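Local coordinates for protein ElaA (Pseudomonas aeruginosa, PDB 1XEB) that probably transfers an acyl group, such as acetyl, from acyl-CoA to an amine, at residues L60-R65 and H94-R99; R99-A104 and G126-V131. One frame throughout, in Å; residues are numbered along the deposited sequence.

Contact 1 of 2, residues L60-R65 and H94-R99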
loop_
_atom_site.group_PDB
_atom_site.type_symbol
_atom_site.label_atom_id
_atom_site.label_comp_id
_atom_site.label_asym_id
_atom_site.label_seq_id
_atom_site.Cartn_x
_atom_site.Cartn_y
_atom_site.Cartn_z
ATOM N N LEU A 60 3.728 -8.548 12.166
ATOM C CA LEU A 60 3.687 -7.938 10.836
ATOM C C LEU A 60 4.102 -6.482 11.071
ATOM O O LEU A 60 3.386 -5.728 11.726
ATOM C CB LEU A 60 2.266 -7.979 10.263
ATOM C CG LEU A 60 2.121 -8.045 8.741
ATOM C CD1 LEU A 60 0.780 -7.446 8.312
ATOM C CD2 LEU A 60 3.252 -7.290 8.104
ATOM N N LEU A 61 5.252 -6.080 10.548
ATOM C CA LEU A 61 5.719 -4.718 10.780
ATOM C C LEU A 61 5.467 -3.726 9.648
ATOM O O LEU A 61 5.425 -2.512 9.871
ATOM C CB LEU A 61 7.206 -4.733 11.128
ATOM C CG LEU A 61 7.651 -5.572 12.333
ATOM C CD1 LEU A 61 9.125 -5.273 12.599
ATOM C CD2 LEU A 61 6.812 -5.259 13.573
ATOM N N ALA A 62 5.299 -4.235 8.433
ATOM C CA ALA A 62 5.055 -3.363 7.298
ATOM C C ALA A 62 4.180 -4.080 6.302
ATOM O O ALA A 62 4.282 -5.307 6.137
ATOM C CB ALA A 62 6.370 -2.952 6.635
ATOM N N TYR A 63 3.341 -3.297 5.626
ATOM C CA TYR A 63 2.417 -3.823 4.644
ATOM C C TYR A 63 2.031 -2.802 3.589
ATOM O O TYR A 63 2.100 -1.596 3.809
ATOM C CB TYR A 63 1.146 -4.278 5.363
ATOM C CG TYR A 63 -0.012 -4.608 4.451
ATOM C CD1 TYR A 63 -0.197 -5.901 3.967
ATOM C CD2 TYR A 63 -0.904 -3.622 4.051
ATOM C CE1 TYR A 63 -1.248 -6.200 3.105
ATOM C CE2 TYR A 63 -1.950 -3.908 3.186
ATOM C CZ TYR A 63 -2.123 -5.199 2.717
ATOM O OH TYR A 63 -3.183 -5.496 1.881
ATOM N N LEU A 64 1.659 -3.308 2.424
ATOM C CA LEU A 64 1.139 -2.483 1.352
ATOM C C LEU A 64 0.354 -3.409 0.415
ATOM O O LEU A 64 0.659 -4.603 0.268
ATOM C CB LEU A 64 2.237 -1.697 0.611
ATOM C CG LEU A 64 3.120 -2.264 -0.497
ATOM C CD1 LEU A 64 2.289 -2.687 -1.714
ATOM C CD2 LEU A 64 4.117 -1.180 -0.887
ATOM N N ARG A 65 -0.682 -2.846 -0.187
ATOM C CA ARG A 65 -1.549 -3.586 -1.080
ATOM C C ARG A 65 -1.413 -3.149 -2.540
ATOM O O ARG A 65 -1.264 -1.958 -2.845
ATOM C CB ARG A 65 -3.000 -3.410 -0.625
ATOM C CG ARG A 65 -4.017 -4.106 -1.503
ATOM C CD ARG A 65 -5.421 -3.911 -0.966
ATOM N NE ARG A 65 -5.870 -2.522 -1.052
ATOM C CZ ARG A 65 -7.077 -2.113 -0.670
ATOM N NH1 ARG A 65 -7.948 -2.991 -0.173
ATOM N NH2 ARG A 65 -7.416 -0.830 -0.787
ATOM N N HIS A 94 11.012 3.122 2.373
ATOM C CA HIS A 94 11.793 2.927 1.155
ATOM C C HIS A 94 11.846 1.446 0.737
ATOM O O HIS A 94 11.863 1.123 -0.462
ATOM C CB HIS A 94 13.215 3.480 1.333
ATOM C CG HIS A 94 13.285 4.980 1.356
ATOM N ND1 HIS A 94 12.828 5.766 0.318
ATOM C CD2 HIS A 94 13.755 5.836 2.293
ATOM C CE1 HIS A 94 13.010 7.040 0.617
ATOM N NE2 HIS A 94 13.571 7.109 1.810
ATOM N N GLN A 95 11.868 0.543 1.713
ATOM C CA GLN A 95 11.904 -0.887 1.395
ATOM C C GLN A 95 10.569 -1.344 0.797
ATOM O O GLN A 95 10.531 -2.202 -0.097
ATOM C CB GLN A 95 12.238 -1.692 2.649
ATOM C CG GLN A 95 13.571 -1.301 3.273
ATOM C CD GLN A 95 13.882 -2.082 4.546
ATOM O OE1 GLN A 95 14.081 -3.306 4.517
ATOM N NE2 GLN A 95 13.923 -1.377 5.674
ATOM N N LEU A 96 9.479 -0.754 1.284
ATOM C CA LEU A 96 8.147 -1.080 0.796
ATOM C C LEU A 96 8.029 -0.620 -0.651
ATOM O O LEU A 96 7.747 -1.414 -1.552
ATOM C CB LEU A 96 7.087 -0.379 1.648
ATOM C CG LEU A 96 6.790 -0.977 3.022
ATOM C CD1 LEU A 96 6.252 0.098 3.942
ATOM C CD2 LEU A 96 5.804 -2.130 2.878
HETATM N N MSE A 97 8.267 0.664 -0.869
HETATM C CA MSE A 97 8.186 1.231 -2.201
HETATM C C MSE A 97 9.074 0.489 -3.195
HETATM O O MSE A 97 8.668 0.265 -4.342
HETATM C CB MSE A 97 8.584 2.700 -2.161
HETATM C CG MSE A 97 7.858 3.554 -3.198
HETATM SE SE MSE A 97 5.921 3.495 -2.979
HETATM C CE MSE A 97 5.811 3.095 -1.094
ATOM N N GLU A 98 10.276 0.102 -2.766
ATOM C CA GLU A 98 11.180 -0.605 -3.652
ATOM C C GLU A 98 10.611 -1.958 -4.051
ATOM O O GLU A 98 10.618 -2.315 -5.226
ATOM C CB GLU A 98 12.558 -0.819 -3.012
ATOM C CG GLU A 98 13.535 -1.541 -3.956
ATOM C CD GLU A 98 14.680 -2.248 -3.245
ATOM O OE1 GLU A 98 15.131 -3.299 -3.760
ATOM O OE2 GLU A 98 15.142 -1.765 -2.189
ATOM N N ARG A 99 10.127 -2.722 -3.079
ATOM C CA ARG A 99 9.579 -4.039 -3.391
ATOM C C ARG A 99 8.251 -3.951 -4.117
ATOM O O ARG A 99 7.929 -4.815 -4.925
ATOM C CB ARG A 99 9.426 -4.876 -2.123
ATOM C CG ARG A 99 10.737 -5.426 -1.624
ATOM C CD ARG A 99 10.680 -5.781 -0.141
ATOM N NE ARG A 99 12.001 -6.051 0.422
ATOM C CZ ARG A 99 12.681 -7.184 0.247
ATOM N NH1 ARG A 99 12.164 -8.171 -0.485
ATOM N NH2 ARG A 99 13.876 -7.338 0.822
#

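Contact 2 of 2, residues R99-A104 and G126-V131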
loop_
_atom_site.group_PDB
_atom_site.type_symbol
_atom_site.label_atom_id
_atom_site.label_comp_id
_atom_site.label_asym_id
_atom_site.label_seq_id
_atom_site.Cartn_x
_atom_site.Cartn_y
_atom_site.Cartn_z
ATOM N N ARG A 99 10.127 -2.722 -3.079
ATOM C CA ARG A 99 9.579 -4.039 -3.391
ATOM C C ARG A 99 8.251 -3.951 -4.117
ATOM O O ARG A 99 7.929 -4.815 -4.925
ATOM C CB ARG A 99 9.426 -4.876 -2.123
ATOM C CG ARG A 99 10.737 -5.426 -1.624
ATOM C CD ARG A 99 10.680 -5.781 -0.141
ATOM N NE ARG A 99 12.001 -6.051 0.422
ATOM C CZ ARG A 99 12.681 -7.184 0.247
ATOM N NH1 ARG A 99 12.164 -8.171 -0.485
ATOM N NH2 ARG A 99 13.876 -7.338 0.822
ATOM N N ALA A 100 7.487 -2.901 -3.840
ATOM C CA ALA A 100 6.197 -2.729 -4.496
ATOM C C ALA A 100 6.422 -2.505 -5.985
ATOM O O ALA A 100 5.780 -3.133 -6.823
ATOM C CB ALA A 100 5.452 -1.546 -3.901
ATOM N N LEU A 101 7.338 -1.598 -6.307
ATOM C CA LEU A 101 7.640 -1.298 -7.699
ATOM C C LEU A 101 8.135 -2.551 -8.419
ATOM O O LEU A 101 7.787 -2.796 -9.580
ATOM C CB LEU A 101 8.679 -0.173 -7.775
ATOM C CG LEU A 101 8.096 1.198 -8.171
ATOM C CD1 LEU A 101 6.593 1.244 -7.937
ATOM C CD2 LEU A 101 8.793 2.293 -7.396
ATOM N N GLN A 102 8.929 -3.350 -7.715
ATOM C CA GLN A 102 9.468 -4.581 -8.275
ATOM C C GLN A 102 8.377 -5.615 -8.486
ATOM O O GLN A 102 8.417 -6.388 -9.442
ATOM C CB GLN A 102 10.530 -5.164 -7.350
ATOM C CG GLN A 102 10.991 -6.525 -7.798
ATOM C CD GLN A 102 12.074 -7.086 -6.922
ATOM O OE1 GLN A 102 11.846 -7.428 -5.756
ATOM N NE2 GLN A 102 13.276 -7.179 -7.475
ATOM N N ALA A 103 7.412 -5.636 -7.576
ATOM C CA ALA A 103 6.302 -6.586 -7.657
ATOM C C ALA A 103 5.392 -6.226 -8.843
ATOM O O ALA A 103 4.975 -7.099 -9.615
ATOM C CB ALA A 103 5.518 -6.563 -6.353
ATOM N N ALA A 104 5.095 -4.934 -8.973
ATOM C CA ALA A 104 4.259 -4.427 -10.056
ATOM C C ALA A 104 4.895 -4.784 -11.405
ATOM O O ALA A 104 4.215 -5.217 -12.342
ATOM C CB ALA A 104 4.110 -2.905 -9.934
ATOM N N GLY A 126 7.685 11.868 -5.909
ATOM C CA GLY A 126 8.208 12.384 -7.155
ATOM C C GLY A 126 9.596 11.834 -7.394
ATOM O O GLY A 126 10.032 11.707 -8.537
ATOM N N ARG A 127 10.295 11.503 -6.311
ATOM C CA ARG A 127 11.643 10.955 -6.422
ATOM C C ARG A 127 11.603 9.508 -6.876
ATOM O O ARG A 127 12.611 8.952 -7.316
ATOM C CB ARG A 127 12.390 11.080 -5.091
ATOM C CG ARG A 127 13.102 12.423 -4.950
ATOM C CD ARG A 127 12.783 13.092 -3.632
ATOM N NE ARG A 127 13.004 14.533 -3.712
ATOM C CZ ARG A 127 12.665 15.393 -2.756
ATOM N NH1 ARG A 127 12.085 14.953 -1.643
ATOM N NH2 ARG A 127 12.907 16.687 -2.911
ATOM N N TYR A 128 10.435 8.891 -6.762
ATOM C CA TYR A 128 10.289 7.513 -7.207
ATOM C C TYR A 128 9.736 7.559 -8.620
ATOM O O TYR A 128 9.378 6.543 -9.207
ATOM C CB TYR A 128 9.348 6.754 -6.287
ATOM C CG TYR A 128 10.034 6.128 -5.105
ATOM C CD1 TYR A 128 10.429 4.792 -5.140
ATOM C CD2 TYR A 128 10.251 6.853 -3.938
ATOM C CE1 TYR A 128 11.015 4.187 -4.034
ATOM C CE2 TYR A 128 10.837 6.261 -2.823
ATOM C CZ TYR A 128 11.213 4.928 -2.874
ATOM O OH TYR A 128 11.750 4.317 -1.764
ATOM N N GLY A 129 9.663 8.766 -9.157
ATOM C CA GLY A 129 9.178 8.922 -10.508
ATOM C C GLY A 129 7.702 9.191 -10.646
ATOM O O GLY A 129 7.179 9.190 -11.761
ATOM N N PHE A 130 7.017 9.417 -9.535
ATOM C CA PHE A 130 5.589 9.699 -9.610
ATOM C C PHE A 130 5.369 11.176 -9.928
ATOM O O PHE A 130 6.145 12.024 -9.503
ATOM C CB PHE A 130 4.904 9.336 -8.292
ATOM C CG PHE A 130 4.705 7.852 -8.092
ATOM C CD1 PHE A 130 3.530 7.233 -8.503
ATOM C CD2 PHE A 130 5.689 7.083 -7.479
ATOM C CE1 PHE A 130 3.332 5.853 -8.300
ATOM C CE2 PHE A 130 5.509 5.722 -7.275
ATOM C CZ PHE A 130 4.323 5.101 -7.687
ATOM N N VAL A 131 4.319 11.472 -10.694
ATOM C CA VAL A 131 3.978 12.848 -11.048
ATOM C C VAL A 131 2.499 13.066 -10.751
ATOM O O VAL A 131 1.696 12.149 -10.889
ATOM C CB VAL A 131 4.242 13.133 -12.553
ATOM C CG1 VAL A 131 3.824 14.568 -12.903
ATOM C CG2 VAL A 131 5.722 12.933 -12.870
#

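Contact 1 of 2, residues L60-R65 and H94-R99
Strand residues 60-65 and helix residues 94-99 pass with their axes 9.1 Å apart at closest approach and their N-to-C directions 36° apart, Leu-64 and Leu-96 bringing the nearest CA atoms. Leu-96 carries the contact from the helix side. Its CB bond points at the strand, and with CG beside the backbone N (chi1 -77°) the forked end lies over Ala-62 and the backbone of Tyr-63: Leu-96 CD2 is 3.9 Å from Ala-62 CB and from Tyr-63 O. Ala-62 suits this place because a lone methyl lets the larger leucine come close to the main chain. Leu-64 lies two residues on and on the same side of the strand: its CD2 is 4.0 Å from Leu-96 CB and 3.7 Å from Leu-96 O, so a methyl rests against the helix backbone. Tyr-63 points away from helix 92-108; its ring touches Leu-21 of helix 15-32 and its hydroxyl is hydrogen-bonded to His-51 of strand 50-56. A classic beta bulge, in which Leu-61 and Ala-62 both face Ala-54, interrupts the regular pairing with strand 50-56 where the contact begins. Helix 92-108 packs on one face of the sheet and helix 15-32 on the other, consistent with the GNAT fold.

Contact 2 of 2, residues R99-A104 and G126-V131
Leu-101 of the helix residues 99-104 reaches across to two aromatic rings, Tyr-128 and Phe-130, of the turn and strand start at 126-131. The close part is small: Leu-101 CD2 stands 3.7 Å from Tyr-128 CD1, approaching the ring obliquely. The other methyl only brushes its partner, Leu-101 CD1 lying 4.5 Å from Phe-130 CZ, and the backbones stay well apart, their nearest CA atoms, those of Leu-101 and Tyr-128, 9.2 Å from each other. A branched leucine suits the place, since its two methyls can meet two different rings. Tyr-128 CG lies beside its own backbone N (chi1 -88°), which carries the ring toward the helix; its partly exposed position fits a residue with a polar end, and the hydroxyl is hydrogen-bonded to His-94. On the solvent side, Arg-127, Gly-129 and Gln-102 are exposed. Gly-129, with positive phi (93°), is the C-prime residue of a Schellman motif ending the helix before it, a left-handed backbone conformation that glycine adopts readily. Phe-130 is buried, packing on Val-113 and Leu-115 of strand 113-118 and Met-147 of strand 142-149. Leu-101 joins helix 92-108 to the turn that ends helix 122-126, and also meets Ile-78 of strand 76-83.

From the N terminus, strand 59-67 enters contact 1 first; the chain then runs through strand 76-83 before helix 92-108 closes that loop. Contact 2 opens on the same helix, sharing Arg-99, and closes after strand 113-118 and helix 122-126, so the two loops follow in series and neither encloses the other. Their centres are 12 Å apart, yet they touch: Leu-64 comes close to Ala-100, and selenomethionine Met-97 to the Tyr-128 ring, both more tightly than usual for carbon atoms, while His-94 also joins helix 92-108 to the Tyr-128 turn. Helix 92-108 thereby ties the earlier antiparallel strands to the C-terminal part of the same sheet.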